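Side-chain contact in deacetylase EF_0837 (Enterococcus faecalis, PDB 2ICS), which is a zinc-dependent amidohydrolase-superfamily enzyme that deacetylates acetyl-(R)-mandelate in vitro, though with very low efficiency: residues T318-L323 against D328-I333. Numbering follows the deposited sequence.
Sequences TQKGTL and DADLTI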
loop_
_atom_site.group_PDB
_atom_site.type_symbol
_atom_site.label_atom_id
_atom_site.label_comp_id
_atom_site.label_asym_id
_atom_site.label_seq_id
_atom_site.Cartn_x
_atom_site.Cartn_y
_atom_site.Cartn_z
ATOM N N THR A 318 0.188 -14.163 -2.598
ATOM C CA THR A 318 1.148 -15.257 -2.720
ATOM C C THR A 318 1.906 -15.307 -4.040
ATOM O O THR A 318 3.034 -15.786 -4.093
ATOM C CB THR A 318 0.450 -16.626 -2.518
ATOM O OG1 THR A 318 -0.581 -16.791 -3.501
ATOM C CG2 THR A 318 -0.173 -16.707 -1.131
ATOM N N GLN A 319 1.285 -14.810 -5.100
ATOM C CA GLN A 319 1.900 -14.826 -6.422
ATOM C C GLN A 319 2.687 -13.562 -6.782
ATOM O O GLN A 319 3.215 -13.458 -7.891
ATOM C CB GLN A 319 0.813 -15.078 -7.478
ATOM C CG GLN A 319 0.711 -16.527 -7.965
ATOM C CD GLN A 319 0.974 -17.545 -6.874
ATOM O OE1 GLN A 319 0.228 -17.639 -5.900
ATOM N NE2 GLN A 319 2.048 -18.313 -7.031
ATOM N N LYS A 320 2.786 -12.614 -5.852
ATOM C CA LYS A 320 3.500 -11.365 -6.119
ATOM C C LYS A 320 4.449 -10.949 -4.993
ATOM O O LYS A 320 4.549 -11.625 -3.974
ATOM C CB LYS A 320 2.476 -10.254 -6.371
ATOM C CG LYS A 320 1.443 -10.626 -7.442
ATOM C CD LYS A 320 0.424 -9.531 -7.669
ATOM C CE LYS A 320 -0.625 -9.954 -8.687
ATOM N NZ LYS A 320 -0.040 -10.231 -10.031
ATOM N N GLY A 321 5.166 -9.845 -5.194
ATOM C CA GLY A 321 6.060 -9.354 -4.156
ATOM C C GLY A 321 7.528 -9.740 -4.213
ATOM O O GLY A 321 8.361 -9.054 -3.625
ATOM N N THR A 322 7.856 -10.827 -4.907
ATOM C CA THR A 322 9.242 -11.271 -5.006
ATOM C C THR A 322 9.582 -11.789 -6.395
ATOM O O THR A 322 8.700 -12.134 -7.174
ATOM C CB THR A 322 9.552 -12.400 -4.001
ATOM O OG1 THR A 322 8.690 -13.515 -4.261
ATOM C CG2 THR A 322 9.347 -11.919 -2.570
ATOM N N LEU A 323 10.874 -11.842 -6.694
ATOM C CA LEU A 323 11.332 -12.334 -7.983
ATOM C C LEU A 323 11.625 -13.829 -7.892
ATOM O O LEU A 323 12.733 -14.269 -8.173
ATOM C CB LEU A 323 12.587 -11.575 -8.417
ATOM C CG LEU A 323 12.372 -10.085 -8.681
ATOM C CD1 LEU A 323 13.707 -9.400 -8.884
ATOM C CD2 LEU A 323 11.491 -9.908 -9.901
ATOM N N ASP A 328 4.129 -14.432 -10.420
ATOM C CA ASP A 328 3.646 -13.586 -11.497
ATOM C C ASP A 328 4.746 -12.668 -12.008
ATOM O O ASP A 328 5.548 -12.139 -11.234
ATOM C CB ASP A 328 2.437 -12.767 -11.032
ATOM C CG ASP A 328 1.204 -13.631 -10.794
ATOM O OD1 ASP A 328 1.217 -14.812 -11.207
ATOM O OD2 ASP A 328 0.219 -13.131 -10.207
ATOM N N ALA A 329 4.776 -12.489 -13.325
ATOM C CA ALA A 329 5.781 -11.647 -13.951
ATOM C C ALA A 329 5.441 -10.158 -13.868
ATOM O O ALA A 329 5.040 -9.535 -14.857
ATOM C CB ALA A 329 5.979 -12.069 -15.408
ATOM N N ASP A 330 5.582 -9.602 -12.669
ATOM C CA ASP A 330 5.354 -8.177 -12.437
ATOM C C ASP A 330 6.691 -7.629 -11.966
ATOM O O ASP A 330 7.268 -8.136 -11.002
ATOM C CB ASP A 330 4.307 -7.939 -11.344
ATOM C CG ASP A 330 2.926 -8.421 -11.733
ATOM O OD1 ASP A 330 2.663 -8.607 -12.944
ATOM O OD2 ASP A 330 2.095 -8.598 -10.821
ATOM N N LEU A 331 7.190 -6.604 -12.647
ATOM C CA LEU A 331 8.471 -6.012 -12.289
ATOM C C LEU A 331 8.472 -4.513 -12.489
ATOM O O LEU A 331 7.729 -3.980 -13.305
ATOM C CB LEU A 331 9.604 -6.594 -13.144
ATOM C CG LEU A 331 9.936 -8.086 -13.101
ATOM C CD1 LEU A 331 8.877 -8.891 -13.848
ATOM C CD2 LEU A 331 11.293 -8.292 -13.749
ATOM N N THR A 332 9.323 -3.837 -11.734
ATOM C CA THR A 332 9.459 -2.406 -11.856
ATOM C C THR A 332 10.936 -2.181 -12.133
ATOM O O THR A 332 11.800 -2.717 -11.433
ATOM C CB THR A 332 9.033 -1.678 -10.567
ATOM O OG1 THR A 332 7.662 -1.989 -10.276
ATOM C CG2 THR A 332 9.180 -0.170 -10.736
ATOM N N ILE A 333 11.211 -1.421 -13.185
ATOM C CA ILE A 333 12.569 -1.114 -13.604
ATOM C C ILE A 333 12.722 0.383 -13.382
ATOM O O ILE A 333 11.910 1.182 -13.863
ATOM C CB ILE A 333 12.755 -1.506 -15.081
ATOM C CG1 ILE A 333 12.392 -2.990 -15.246
ATOM C CG2 ILE A 333 14.184 -1.264 -15.523
ATOM C CD1 ILE A 333 12.540 -3.527 -16.654
HETATM O O HOH W 1 6.172 -11.737 -8.104
#
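K320 bridges D328 and D330 in a salt-bridge network. It ties the loop after helix 309-314 to the residues leading into strand 331-344, away from the zinc and adenine sites of this TIM-barrel amidohydrolase. The tight part is the ammonium end. The K320 chain runs extended as far as CE, then bends at chi4 (-62°), which brings NZ between the two carboxylates. K320 NZ meets D330 OD2 at 2.8 Å on its syn side and D328 OD2 at 2.9 Å on its anti side, somewhat out of both carboxylate planes. D330 is buried, and its other oxygen, OD1, accepts a hydrogen bond from G365 N. The two acids probably favour a charged lysine. T85 of strand 83-89 and F112 of strand 110-114 also touch K320. Beside the network, D328 N donates to Q319 O at 2.9 Å.

The outer side is looser. Exposed Q319 lays CB 3.4 Å from D328 OD2, but its amide leads away, and OE1 accepts a hydrogen bond from T318 OG1. Toward the strand, water 1 is hydrogen-bonded to T322 O and D328 O, linking the two backbones. Separately, the leucines make a light apolar touch, L331 being buried. They cross at about a right angle, with L323 CD2 4.0 Å from L331 CG.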